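Local coordinates for aerolysin-like protein (Bombina maxima, PDB 6LH8), which belongs to the aerolysin family of pore-forming proteins and is probably part of a toad endolysosome-modulating system in which a paralog restrains the pore former under oxidizing conditions, at residues M1-V7 against I62-L68; K11-S16 against E119-P125; L111-R117 against G146-N152; V22-V26 against F37-R42. All coordinates share one frame; numbering follows the deposited sequence.

Overall arrangement
Interactions 1 and 3 are partly buried; interactions 2 and 4 lie at the surface. Interactions 2 and 3 are backbone ladders that tie strand 110-130 to its two neighbours in the five-stranded sheet, strand 4-28 and strand 133-154. Interactions 1, 2 and 4 all use strand 4-28. Interaction 1, at its start, has a single bridge and apolar packing against a separate small sheet. Interaction 4, near its other end, has no backbone pairing and depends mainly on side chains: a salt bridge, a methionine and two rings, one of them bonded to a backbone carbonyl. Interactions 3 and 4 touch, with centres about 9 Å apart. Interactions 1 and 4 lie on opposite sides of the chain's centre.

Interaction 1. Residues M1-V7 against I62-L68; sequences MSASVTV and IGTEIQL
Val5 sets its isopropyl group against strand 65-68. Val5 CB lies 3.4 Å from Gln67 O. CG1, anti to the backbone N (chi1 180°), meets Leu68 CB, while Val5 CG2, beside the backbone N, lies 3.8 Å from Ile66 CG2. Val7 takes the same rotamer. It meets Leu68 at about a right angle, Val7 CG2 being 4.0 Å from Leu68 CD2. Strands 4-7 and 65-68 run roughly the same way, their axes 40° apart, and the backbones are bridged once, at Ser2 and Glu65. The contact joins the start of long strand 4-28 to the small antiparallel sheet of strands 65-68 and 81-84. Glu65 N donates to Met1 O at 2.8 Å and Ala3 N to Glu65 O at 3.0 Å, both nearly straight. Ala3 CB touches Thr64 CG2, while Thr64 OG1 bonds to Pro61 O. Met1 bends at chi3 (69°), and Met1 CE comes to 3.8 Å from Gly63 O. Past the bridge a water links the chains: it donates to Ala3 O and Glu65 O and accepts from Gln67 N.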
loop_
_atom_site.group_PDB
_atom_site.type_symbol
_atom_site.label_atom_id
_atom_site.label_comp_id
_atom_site.label_asym_id
_atom_site.label_seq_id
_atom_site.Cartn_x
_atom_site.Cartn_y
_atom_site.Cartn_z
ATOM N N MET A 1 28.441 -7.576 -7.254
ATOM C CA MET A 1 27.165 -7.228 -7.877
ATOM C C MET A 1 26.042 -7.060 -6.852
ATOM O O MET A 1 24.874 -6.917 -7.222
ATOM C CB MET A 1 26.758 -8.287 -8.901
ATOM C CG MET A 1 27.764 -8.495 -10.015
ATOM S SD MET A 1 26.975 -9.114 -11.513
ATOM C CE MET A 1 26.030 -7.680 -12.025
ATOM N N SER A 2 26.388 -7.089 -5.568
ATOM C CA SER A 2 25.427 -6.877 -4.489
ATOM C C SER A 2 25.801 -5.588 -3.766
ATOM O O SER A 2 26.903 -5.476 -3.220
ATOM C CB SER A 2 25.415 -8.059 -3.519
ATOM O OG SER A 2 24.268 -8.023 -2.680
ATOM N N ALA A 3 24.890 -4.622 -3.765
ATOM C CA ALA A 3 25.224 -3.327 -3.204
ATOM C C ALA A 3 25.067 -3.316 -1.689
ATOM O O ALA A 3 24.282 -4.081 -1.113
ATOM C CB ALA A 3 24.344 -2.243 -3.818
ATOM N N SER A 4 25.833 -2.439 -1.037
ATOM C CA SER A 4 25.509 -2.040 0.328
ATOM C C SER A 4 24.395 -1.008 0.263
ATOM O O SER A 4 24.433 -0.109 -0.575
ATOM C CB SER A 4 26.723 -1.434 1.033
ATOM O OG SER A 4 27.766 -2.367 1.184
ATOM N N VAL A 5 23.398 -1.134 1.138
ATOM C CA VAL A 5 22.183 -0.326 1.030
ATOM C C VAL A 5 21.852 0.287 2.385
ATOM O O VAL A 5 21.852 -0.415 3.401
ATOM C CB VAL A 5 20.990 -1.161 0.528
ATOM C CG1 VAL A 5 19.745 -0.289 0.440
ATOM C CG2 VAL A 5 21.295 -1.793 -0.811
ATOM N N THR A 6 21.559 1.591 2.402
ATOM C CA THR A 6 21.045 2.258 3.600
ATOM C C THR A 6 19.958 3.235 3.182
ATOM O O THR A 6 20.233 4.164 2.422
ATOM C CB THR A 6 22.154 3.011 4.340
ATOM O OG1 THR A 6 23.143 2.085 4.807
ATOM C CG2 THR A 6 21.575 3.790 5.522
ATOM N N VAL A 7 18.732 3.037 3.665
ATOM C CA VAL A 7 17.639 3.956 3.346
ATOM C C VAL A 7 17.659 5.089 4.362
ATOM O O VAL A 7 17.775 4.842 5.569
ATOM C CB VAL A 7 16.279 3.237 3.348
ATOM C CG1 VAL A 7 15.169 4.225 2.980
ATOM C CG2 VAL A 7 16.285 2.079 2.376
ATOM N N ILE A 62 24.324 -2.203 -14.541
ATOM C CA ILE A 62 23.115 -2.980 -14.782
ATOM C C ILE A 62 23.307 -4.397 -14.250
ATOM O O ILE A 62 24.366 -5.017 -14.430
ATOM C CB ILE A 62 22.767 -2.955 -16.280
ATOM C CG1 ILE A 62 22.264 -1.559 -16.652
ATOM C CG2 ILE A 62 21.710 -4.003 -16.595
ATOM C CD1 ILE A 62 21.764 -1.439 -18.067
ATOM N N GLY A 63 22.287 -4.906 -13.559
ATOM C CA GLY A 63 22.344 -6.189 -12.892
ATOM C C GLY A 63 22.660 -6.123 -11.410
ATOM O O GLY A 63 22.550 -7.150 -10.726
ATOM N N THR A 64 23.067 -4.956 -10.902
ATOM C CA THR A 64 23.346 -4.802 -9.476
ATOM C C THR A 64 22.105 -5.116 -8.656
ATOM O O THR A 64 21.009 -4.629 -8.953
ATOM C CB THR A 64 23.817 -3.376 -9.179
ATOM O OG1 THR A 64 25.025 -3.106 -9.891
ATOM C CG2 THR A 64 24.074 -3.187 -7.689
ATOM N N GLU A 65 22.273 -5.927 -7.613
ATOM C CA GLU A 65 21.157 -6.274 -6.745
ATOM C C GLU A 65 21.103 -5.303 -5.575
ATOM O O GLU A 65 22.136 -4.949 -4.998
ATOM C CB GLU A 65 21.275 -7.717 -6.249
ATOM C CG GLU A 65 20.983 -8.748 -7.342
ATOM C CD GLU A 65 20.708 -10.141 -6.798
ATOM O OE1 GLU A 65 20.913 -10.363 -5.588
ATOM O OE2 GLU A 65 20.285 -11.018 -7.584
ATOM N N ILE A 66 19.893 -4.869 -5.237
ATOM C CA ILE A 66 19.664 -3.842 -4.225
ATOM C C ILE A 66 18.599 -4.384 -3.286
ATOM O O ILE A 66 17.411 -4.418 -3.634
ATOM C CB ILE A 66 19.225 -2.506 -4.837
ATOM C CG1 ILE A 66 20.283 -1.988 -5.816
ATOM C CG2 ILE A 66 18.919 -1.487 -3.747
ATOM C CD1 ILE A 66 19.729 -1.022 -6.863
ATOM N N GLN A 67 19.020 -4.817 -2.101
ATOM C CA GLN A 67 18.126 -5.351 -1.081
ATOM C C GLN A 67 17.784 -4.269 -0.069
ATOM O O GLN A 67 18.684 -3.653 0.510
ATOM C CB GLN A 67 18.764 -6.535 -0.349
ATOM C CG GLN A 67 18.783 -7.813 -1.133
ATOM C CD GLN A 67 19.073 -9.021 -0.260
ATOM O OE1 GLN A 67 19.118 -10.151 -0.744
ATOM N NE2 GLN A 67 19.271 -8.786 1.031
ATOM N N LEU A 68 16.493 -4.063 0.182
ATOM C CA LEU A 68 16.114 -3.153 1.252
ATOM C C LEU A 68 14.894 -3.685 1.980
ATOM O O LEU A 68 14.164 -4.547 1.483
ATOM C CB LEU A 68 15.871 -1.720 0.757
ATOM C CG LEU A 68 14.802 -1.332 -0.259
ATOM C CD1 LEU A 68 13.421 -1.224 0.380
ATOM C CD2 LEU A 68 15.195 0.017 -0.862
HETATM O O HOH W 1 21.804 -5.289 -1.818
#

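Interaction 2. Residues K11-S16 against E119-P125; sequences KEIEGS and ENITSAP
Lys11 touches Pro125 with the root of its side chain: Lys11 CB lies 3.6 Å from Pro125 CD. The chain then bends at chi2, and the ammonium group turns off from the pairing. Glu12 follows. Its CG is anti to the backbone N (chi1 177°), which carries the extended chain slantwise across Thr122, with Glu12 OE2 at 3.7 Å from Thr122 CG2. A water donates to Glu12 OE1 and also bonds to Thr122 OG1. The carboxylate has a stronger partner in Lys71, through a salt bridge at OE1. Ile13 and Ser123 form a hydrogen-bonded pair: Ile13 N donates to Ser123 O at 2.8 Å, and Ser123 N returns a longer bond of 3.2 Å to Ile13 O. On their shared face, Ser123 OG sits 3.6 Å from Ile13 CB. Glu14 and Thr122 are a non-hydrogen-bonded pair with side chains on the other face. Glu14 OE2 bonds to Asn17. Gly15 N makes a weak, bent bond to Ile121 O (127° at the hydrogen). Ser16 O then accepts from Ile121 N at 2.8 Å, and Ser16 CB packs against Ile121 CD1. A water bonds to Ser16 OG and weakly to Glu119 O. The pairing attaches strand 4-28, outermost within this chain, to strand 110-130 of the long, twisted antiparallel sheet, as in elongated aerolysin-family folds.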
loop_
_atom_site.group_PDB
_atom_site.type_symbol
_atom_site.label_atom_id
_atom_site.label_comp_id
_atom_site.label_asym_id
_atom_site.label_seq_id
_atom_site.Cartn_x
_atom_site.Cartn_y
_atom_site.Cartn_z
ATOM N N LYS A 11 14.770 11.288 5.900
ATOM C CA LYS A 11 14.587 12.197 4.776
ATOM C C LYS A 11 13.337 11.875 3.960
ATOM O O LYS A 11 13.194 12.384 2.839
ATOM C CB LYS A 11 15.817 12.169 3.870
ATOM C CG LYS A 11 17.081 12.751 4.501
ATOM C CD LYS A 11 16.896 14.244 4.770
ATOM C CE LYS A 11 18.148 14.885 5.364
ATOM N NZ LYS A 11 17.858 16.227 5.962
ATOM N N GLU A 12 12.438 11.050 4.501
ATOM C CA GLU A 12 11.243 10.615 3.781
ATOM C C GLU A 12 10.353 11.797 3.411
ATOM O O GLU A 12 10.152 12.717 4.210
ATOM C CB GLU A 12 10.455 9.623 4.636
ATOM C CG GLU A 12 9.143 9.166 4.009
ATOM C CD GLU A 12 8.510 8.018 4.758
ATOM O OE1 GLU A 12 9.030 6.888 4.666
ATOM O OE2 GLU A 12 7.487 8.250 5.436
ATOM N N ILE A 13 9.810 11.755 2.194
ATOM C CA ILE A 13 8.907 12.775 1.666
ATOM C C ILE A 13 7.495 12.215 1.714
ATOM O O ILE A 13 7.257 11.064 1.314
ATOM C CB ILE A 13 9.278 13.171 0.225
ATOM C CG1 ILE A 13 10.661 13.827 0.189
ATOM C CG2 ILE A 13 8.182 14.082 -0.395
ATOM C CD1 ILE A 13 11.245 13.946 -1.257
ATOM N N GLU A 14 6.554 13.027 2.198
ATOM C CA GLU A 14 5.135 12.681 2.179
ATOM C C GLU A 14 4.579 13.094 0.823
ATOM O O GLU A 14 4.332 14.276 0.570
ATOM C CB GLU A 14 4.406 13.373 3.330
ATOM C CG GLU A 14 2.904 13.146 3.379
ATOM C CD GLU A 14 2.242 13.935 4.503
ATOM O OE1 GLU A 14 2.717 15.054 4.810
ATOM O OE2 GLU A 14 1.265 13.429 5.090
ATOM N N GLY A 15 4.404 12.127 -0.071
ATOM C CA GLY A 15 3.774 12.412 -1.341
ATOM C C GLY A 15 2.270 12.368 -1.145
ATOM O O GLY A 15 1.767 12.779 -0.098
ATOM N N SER A 16 1.553 11.856 -2.129
ATOM C CA SER A 16 0.098 11.832 -2.074
ATOM C C SER A 16 -0.398 11.185 -0.781
ATOM O O SER A 16 0.169 10.202 -0.297
ATOM C CB SER A 16 -0.412 11.077 -3.301
ATOM O OG SER A 16 -1.816 11.097 -3.371
ATOM N N GLU A 119 -4.727 5.916 1.313
ATOM C CA GLU A 119 -3.782 5.585 0.257
ATOM C C GLU A 119 -2.683 6.634 0.314
ATOM O O GLU A 119 -2.971 7.833 0.364
ATOM C CB GLU A 119 -4.475 5.523 -1.114
ATOM C CG GLU A 119 -5.583 4.460 -1.160
ATOM C CD GLU A 119 -6.037 4.121 -2.566
ATOM O OE1 GLU A 119 -5.617 4.817 -3.511
ATOM O OE2 GLU A 119 -6.839 3.174 -2.722
ATOM N N ASN A 120 -1.435 6.185 0.372
ATOM C CA ASN A 120 -0.326 7.094 0.630
ATOM C C ASN A 120 0.832 6.790 -0.304
ATOM O O ASN A 120 1.138 5.624 -0.558
ATOM C CB ASN A 120 0.184 6.981 2.074
ATOM C CG ASN A 120 -0.826 7.443 3.097
ATOM O OD1 ASN A 120 -0.830 8.612 3.496
ATOM N ND2 ASN A 120 -1.665 6.520 3.564
ATOM N N ILE A 121 1.498 7.834 -0.786
ATOM C CA ILE A 121 2.780 7.685 -1.471
ATOM C C ILE A 121 3.853 8.347 -0.619
ATOM O O ILE A 121 3.698 9.495 -0.195
ATOM C CB ILE A 121 2.752 8.273 -2.894
ATOM C CG1 ILE A 121 1.700 7.559 -3.750
ATOM C CG2 ILE A 121 4.115 8.118 -3.557
ATOM C CD1 ILE A 121 1.423 8.254 -5.070
ATOM N N THR A 122 4.929 7.614 -0.344
ATOM C CA THR A 122 6.086 8.170 0.342
ATOM C C THR A 122 7.330 7.789 -0.445
ATOM O O THR A 122 7.320 6.839 -1.229
ATOM C CB THR A 122 6.207 7.661 1.781
ATOM O OG1 THR A 122 6.260 6.219 1.783
ATOM C CG2 THR A 122 5.020 8.140 2.617
ATOM N N SER A 123 8.397 8.560 -0.262
ATOM C CA SER A 123 9.633 8.297 -0.988
ATOM C C SER A 123 10.809 8.673 -0.093
ATOM O O SER A 123 10.673 9.516 0.796
ATOM C CB SER A 123 9.679 9.066 -2.315
ATOM O OG SER A 123 9.474 10.460 -2.120
ATOM N N ALA A 124 11.959 8.028 -0.309
ATOM C CA ALA A 124 13.113 8.318 0.542
ATOM C C ALA A 124 14.401 8.070 -0.232
ATOM O O ALA A 124 14.413 7.280 -1.180
ATOM C CB ALA A 124 13.101 7.471 1.823
ATOM N N PRO A 125 15.491 8.753 0.132
ATOM C CA PRO A 125 16.787 8.466 -0.496
ATOM C C PRO A 125 17.329 7.108 -0.080
ATOM O O PRO A 125 17.102 6.628 1.030
ATOM C CB PRO A 125 17.697 9.593 0.019
ATOM C CG PRO A 125 16.777 10.602 0.690
ATOM C CD PRO A 125 15.596 9.807 1.158
HETATM O O HOH W 2 7.873 4.573 3.388
HETATM O O HOH W 3 -2.025 8.582 -2.384
#

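Interaction 3. Residues L111-R117 against G146-N152; sequences LIVILTR and GINAEVN
This is a regular antiparallel ladder between Leu111-Arg117 and Gly146-Asn152, the two arms of the long hairpin of strands 110-130 and 133-154. Six backbone hydrogen bonds carry it. They join three hydrogen-bonded pairs: Ile112 with Asn152, Ile114 with Glu150 and Thr116 with Asn148. Ile114 N to Glu150 O is typical at 2.8 Å, with 168° at the hydrogen. Between them come the non-hydrogen-bonded pairs Val113 with Val151 and Leu115 with Ala149. Their side chains share one face, where Leu115 CD2 lies 3.9 Å from both Ala149 CB and Ile147 CG2. Val113 CG1, anti to the backbone N (chi1 -165°), also touches Ala149 CB. At the far end Leu111 CD1 reaches Val151 CG1 at 3.7 Å. The hairpin forms adjacent strands of the five-stranded sheet: on the sides turned away from each other, strand 110-130 pairs with strand 4-28 and strand 133-154 with strand 41-53. The other face is more polar. Thr116 and Asn148 lie side by side, and a water bonds to Thr116 OG1 at 2.8 Å. Ile114 O and Asn148 OD1 are also near this water, but its protons cannot serve every acceptor around it. Arg117 runs its extended chain obliquely across Ile147, with Arg117 CB 3.8 Å from Ile147 CG1. Arg117 NH1 bonds to Asp45 O, and NE forms a salt bridge with Glu119.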
loop_
_atom_site.group_PDB
_atom_site.type_symbol
_atom_site.label_atom_id
_atom_site.label_comp_id
_atom_site.label_asym_id
_atom_site.label_seq_id
_atom_site.Cartn_x
_atom_site.Cartn_y
_atom_site.Cartn_z
ATOM N N LEU A 111 -30.120 2.331 5.331
ATOM C CA LEU A 111 -28.773 2.007 5.777
ATOM C C LEU A 111 -27.785 2.276 4.651
ATOM O O LEU A 111 -27.998 1.841 3.516
ATOM C CB LEU A 111 -28.690 0.545 6.224
ATOM C CG LEU A 111 -27.348 0.002 6.702
ATOM C CD1 LEU A 111 -27.545 -0.908 7.901
ATOM C CD2 LEU A 111 -26.653 -0.744 5.575
ATOM N N ILE A 112 -26.708 2.989 4.972
ATOM C CA ILE A 112 -25.628 3.271 4.034
ATOM C C ILE A 112 -24.334 2.751 4.639
ATOM O O ILE A 112 -23.993 3.103 5.774
ATOM C CB ILE A 112 -25.511 4.777 3.729
ATOM C CG1 ILE A 112 -26.882 5.374 3.399
ATOM C CG2 ILE A 112 -24.531 5.021 2.602
ATOM C CD1 ILE A 112 -27.497 6.152 4.549
ATOM N N VAL A 113 -23.623 1.914 3.891
ATOM C CA VAL A 113 -22.256 1.529 4.228
ATOM C C VAL A 113 -21.319 2.302 3.309
ATOM O O VAL A 113 -21.400 2.164 2.085
ATOM C CB VAL A 113 -22.021 0.017 4.072
ATOM C CG1 VAL A 113 -20.732 -0.374 4.767
ATOM C CG2 VAL A 113 -23.189 -0.782 4.620
ATOM N N ILE A 114 -20.423 3.089 3.900
ATOM C CA ILE A 114 -19.398 3.834 3.175
ATOM C C ILE A 114 -18.070 3.155 3.465
ATOM O O ILE A 114 -17.674 3.032 4.632
ATOM C CB ILE A 114 -19.346 5.312 3.595
ATOM C CG1 ILE A 114 -20.722 5.964 3.452
ATOM C CG2 ILE A 114 -18.259 6.053 2.777
ATOM C CD1 ILE A 114 -21.158 6.167 2.032
ATOM N N LEU A 115 -17.396 2.694 2.416
ATOM C CA LEU A 115 -16.145 1.960 2.544
ATOM C C LEU A 115 -14.989 2.868 2.141
ATOM O O LEU A 115 -14.958 3.357 1.009
ATOM C CB LEU A 115 -16.184 0.704 1.670
ATOM C CG LEU A 115 -17.321 -0.205 2.140
ATOM C CD1 LEU A 115 -18.062 -0.830 0.976
ATOM C CD2 LEU A 115 -16.775 -1.273 3.056
ATOM N N THR A 116 -14.047 3.100 3.061
ATOM C CA THR A 116 -12.913 3.981 2.780
ATOM C C THR A 116 -11.599 3.328 3.178
ATOM O O THR A 116 -11.559 2.427 4.015
ATOM C CB THR A 116 -13.006 5.318 3.529
ATOM O OG1 THR A 116 -13.092 5.071 4.941
ATOM C CG2 THR A 116 -14.193 6.127 3.063
ATOM N N ARG A 117 -10.507 3.813 2.577
ATOM C CA ARG A 117 -9.176 3.435 3.043
ATOM C C ARG A 117 -8.197 4.565 2.765
ATOM O O ARG A 117 -8.401 5.383 1.865
ATOM C CB ARG A 117 -8.688 2.130 2.406
ATOM C CG ARG A 117 -8.435 2.175 0.934
ATOM C CD ARG A 117 -7.908 0.818 0.431
ATOM N NE ARG A 117 -8.046 0.696 -1.020
ATOM C CZ ARG A 117 -8.054 -0.460 -1.678
ATOM N NH1 ARG A 117 -7.940 -1.612 -1.019
ATOM N NH2 ARG A 117 -8.170 -0.467 -2.998
ATOM N N GLY A 146 -5.943 -0.842 5.449
ATOM C CA GLY A 146 -7.174 -1.598 5.576
ATOM C C GLY A 146 -8.392 -0.712 5.403
ATOM O O GLY A 146 -8.349 0.507 5.593
ATOM N N ILE A 147 -9.486 -1.334 5.004
ATOM C CA ILE A 147 -10.714 -0.616 4.690
ATOM C C ILE A 147 -11.556 -0.467 5.951
ATOM O O ILE A 147 -11.697 -1.410 6.741
ATOM C CB ILE A 147 -11.483 -1.344 3.574
ATOM C CG1 ILE A 147 -10.807 -1.025 2.236
ATOM C CG2 ILE A 147 -12.966 -0.957 3.577
ATOM C CD1 ILE A 147 -11.391 -1.739 1.078
ATOM N N ASN A 148 -12.115 0.724 6.135
ATOM C CA ASN A 148 -13.099 0.988 7.172
ATOM C C ASN A 148 -14.500 1.023 6.573
ATOM O O ASN A 148 -14.715 1.601 5.505
ATOM C CB ASN A 148 -12.817 2.318 7.867
ATOM C CG ASN A 148 -13.862 2.645 8.901
ATOM O OD1 ASN A 148 -14.816 3.384 8.634
ATOM N ND2 ASN A 148 -13.718 2.053 10.084
ATOM N N ALA A 149 -15.456 0.410 7.276
ATOM C CA ALA A 149 -16.868 0.451 6.914
ATOM C C ALA A 149 -17.598 1.351 7.898
ATOM O O ALA A 149 -17.633 1.062 9.100
ATOM C CB ALA A 149 -17.488 -0.948 6.919
ATOM N N GLU A 150 -18.178 2.436 7.392
ATOM C CA GLU A 150 -19.003 3.322 8.202
ATOM C C GLU A 150 -20.460 3.049 7.864
ATOM O O GLU A 150 -20.860 3.151 6.700
ATOM C CB GLU A 150 -18.648 4.790 7.957
ATOM C CG GLU A 150 -19.475 5.764 8.796
ATOM C CD GLU A 150 -19.174 7.221 8.493
ATOM O OE1 GLU A 150 -18.973 7.559 7.309
ATOM O OE2 GLU A 150 -19.149 8.031 9.446
ATOM N N VAL A 151 -21.247 2.675 8.870
ATOM C CA VAL A 151 -22.657 2.355 8.677
ATOM C C VAL A 151 -23.474 3.502 9.249
ATOM O O VAL A 151 -23.355 3.828 10.436
ATOM C CB VAL A 151 -23.040 1.020 9.335
ATOM C CG1 VAL A 151 -24.531 0.759 9.164
ATOM C CG2 VAL A 151 -22.228 -0.121 8.731
ATOM N N ASN A 152 -24.281 4.126 8.401
ATOM C CA ASN A 152 -25.147 5.223 8.803
ATOM C C ASN A 152 -26.591 4.780 8.656
ATOM O O ASN A 152 -26.962 4.200 7.629
ATOM C CB ASN A 152 -24.880 6.470 7.961
ATOM C CG ASN A 152 -23.450 6.947 8.072
ATOM O OD1 ASN A 152 -22.858 6.917 9.149
ATOM N ND2 ASN A 152 -22.884 7.389 6.956
HETATM O O HOH W 4 -15.695 4.643 5.965
#

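Interaction 4. Residues V22-V26 against F37-R42; sequences VDEMV and FYLKER
The Tyr38 ring meets Val26 at its edge: Tyr38 OH donates to Val26 O, which lies in the ring plane, in a short bond of 2.5 Å. The Phe37 ring carries Tyr38 CD2 on one face, 3.4 Å above the plane and offset toward the rim. At the edge of Phe37 comes Met25, with Met25 CB 4.0 Å from Phe37 CZ. Met25 SD makes a Met-aromatic contact at the edge of the Phe37 ring, 5.4 Å from its centroid and 79° off the normal. The Arg42 guanidinium has Asp23 OD2 at its edge, almost in its plane. Arg42 NH1 at 2.7 Å and NH2 at 3.1 Å both grip Asp23 OD2, on its anti side and from opposite faces of the carboxylate. The two planes stand 84° apart. NH1 also makes a weak bond to Met25 SD. Met25 is bent at chi3 (78°), which places Met25 CE near the Phe37 ring and 4.1 Å from Leu39 CD1. Asp23 belongs to a classic beta bulge, sharing Leu115 with Val22. The chemistry implies that side chains, one of them bonding to a backbone carbonyl, fasten the loop and the start of strand 41-53 to strand 4-28 without backbone-to-backbone pairing, with the salt bridge probably stabilising both charges.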
loop_
_atom_site.group_PDB
_atom_site.type_symbol
_atom_site.label_atom_id
_atom_site.label_comp_id
_atom_site.label_asym_id
_atom_site.label_seq_id
_atom_site.Cartn_x
_atom_site.Cartn_y
_atom_site.Cartn_z
ATOM N N VAL A 22 -13.875 3.813 -1.428
ATOM C CA VAL A 22 -13.786 2.644 -2.297
ATOM C C VAL A 22 -15.151 2.309 -2.897
ATOM O O VAL A 22 -15.252 1.951 -4.081
ATOM C CB VAL A 22 -13.195 1.462 -1.502
ATOM C CG1 VAL A 22 -13.278 0.167 -2.301
ATOM C CG2 VAL A 22 -11.744 1.774 -1.108
ATOM N N ASP A 23 -16.216 2.419 -2.107
ATOM C CA ASP A 23 -17.557 2.064 -2.567
ATOM C C ASP A 23 -18.566 2.502 -1.515
ATOM O O ASP A 23 -18.203 2.825 -0.382
ATOM C CB ASP A 23 -17.688 0.553 -2.835
ATOM C CG ASP A 23 -18.863 0.223 -3.756
ATOM O OD1 ASP A 23 -19.452 1.161 -4.327
ATOM O OD2 ASP A 23 -19.187 -0.970 -3.923
ATOM N N GLU A 24 -19.845 2.499 -1.913
ATOM C CA GLU A 24 -20.973 2.633 -1.004
ATOM C C GLU A 24 -22.005 1.552 -1.318
ATOM O O GLU A 24 -22.164 1.142 -2.471
ATOM C CB GLU A 24 -21.622 4.015 -1.096
ATOM C CG GLU A 24 -22.196 4.349 -2.463
ATOM C CD GLU A 24 -23.045 5.612 -2.452
ATOM O OE1 GLU A 24 -22.808 6.487 -1.585
ATOM O OE2 GLU A 24 -23.943 5.729 -3.320
ATOM N N MET A 25 -22.687 1.072 -0.276
ATOM C CA MET A 25 -23.794 0.126 -0.423
ATOM C C MET A 25 -24.978 0.656 0.375
ATOM O O MET A 25 -24.829 0.963 1.559
ATOM C CB MET A 25 -23.409 -1.278 0.080
ATOM C CG MET A 25 -22.100 -1.840 -0.476
ATOM S SD MET A 25 -21.531 -3.360 0.336
ATOM C CE MET A 25 -22.602 -4.567 -0.438
ATOM N N VAL A 26 -26.157 0.753 -0.258
ATOM C CA VAL A 26 -27.321 1.345 0.398
ATOM C C VAL A 26 -28.486 0.358 0.436
ATOM O O VAL A 26 -28.649 -0.476 -0.460
ATOM C CB VAL A 26 -27.744 2.662 -0.289
ATOM C CG1 VAL A 26 -28.441 2.391 -1.616
ATOM C CG2 VAL A 26 -28.633 3.469 0.633
ATOM N N PHE A 37 -28.878 -8.089 5.495
ATOM C CA PHE A 37 -28.102 -7.359 4.509
ATOM C C PHE A 37 -27.646 -8.296 3.395
ATOM O O PHE A 37 -27.638 -9.520 3.543
ATOM C CB PHE A 37 -26.906 -6.698 5.185
ATOM C CG PHE A 37 -26.239 -5.637 4.354
ATOM C CD1 PHE A 37 -26.940 -4.520 3.936
ATOM C CD2 PHE A 37 -24.902 -5.753 4.012
ATOM C CE1 PHE A 37 -26.320 -3.542 3.182
ATOM C CE2 PHE A 37 -24.278 -4.783 3.257
ATOM C CZ PHE A 37 -24.988 -3.674 2.841
ATOM N N TYR A 38 -27.249 -7.693 2.268
ATOM C CA TYR A 38 -26.901 -8.470 1.078
ATOM C C TYR A 38 -25.760 -9.449 1.344
ATOM O O TYR A 38 -25.807 -10.603 0.900
ATOM C CB TYR A 38 -26.515 -7.540 -0.075
ATOM C CG TYR A 38 -27.347 -6.283 -0.241
ATOM C CD1 TYR A 38 -28.579 -6.321 -0.889
ATOM C CD2 TYR A 38 -26.884 -5.051 0.214
ATOM C CE1 TYR A 38 -29.340 -5.167 -1.064
ATOM C CE2 TYR A 38 -27.642 -3.885 0.044
ATOM C CZ TYR A 38 -28.867 -3.954 -0.598
ATOM O OH TYR A 38 -29.619 -2.811 -0.780
ATOM N N LEU A 39 -24.714 -9.001 2.036
ATOM C CA LEU A 39 -23.512 -9.799 2.237
ATOM C C LEU A 39 -23.122 -9.773 3.704
ATOM O O LEU A 39 -23.313 -8.771 4.397
ATOM C CB LEU A 39 -22.308 -9.285 1.410
ATOM C CG LEU A 39 -22.201 -9.403 -0.112
ATOM C CD1 LEU A 39 -23.255 -8.580 -0.829
ATOM C CD2 LEU A 39 -20.814 -8.964 -0.536
ATOM N N LYS A 40 -22.541 -10.879 4.161
ATOM C CA LYS A 40 -21.995 -10.922 5.512
ATOM C C LYS A 40 -20.650 -10.213 5.589
ATOM O O LYS A 40 -20.355 -9.532 6.575
ATOM C CB LYS A 40 -21.849 -12.373 5.968
ATOM C CG LYS A 40 -23.173 -13.104 6.141
ATOM C CD LYS A 40 -23.324 -13.635 7.565
ATOM C CE LYS A 40 -24.759 -14.035 7.845
ATOM N NZ LYS A 40 -25.192 -15.093 6.890
ATOM N N GLU A 41 -19.807 -10.406 4.580
ATOM C CA GLU A 41 -18.483 -9.808 4.527
ATOM C C GLU A 41 -18.193 -9.442 3.084
ATOM O O GLU A 41 -18.720 -10.067 2.160
ATOM C CB GLU A 41 -17.392 -10.753 5.021
ATOM C CG GLU A 41 -17.630 -11.360 6.380
ATOM C CD GLU A 41 -16.757 -12.569 6.616
ATOM O OE1 GLU A 41 -16.801 -13.504 5.782
ATOM O OE2 GLU A 41 -16.017 -12.567 7.626
ATOM N N ARG A 42 -17.369 -8.417 2.897
ATOM C CA ARG A 42 -16.854 -8.084 1.576
ATOM C C ARG A 42 -15.349 -8.310 1.568
ATOM O O ARG A 42 -14.679 -8.102 2.576
ATOM C CB ARG A 42 -17.174 -6.641 1.187
ATOM C CG ARG A 42 -17.552 -6.532 -0.259
ATOM C CD ARG A 42 -18.182 -5.205 -0.594
ATOM N NE ARG A 42 -17.528 -4.707 -1.784
ATOM C CZ ARG A 42 -17.895 -3.625 -2.448
ATOM N NH1 ARG A 42 -18.945 -2.915 -2.044
ATOM N NH2 ARG A 42 -17.210 -3.265 -3.511
#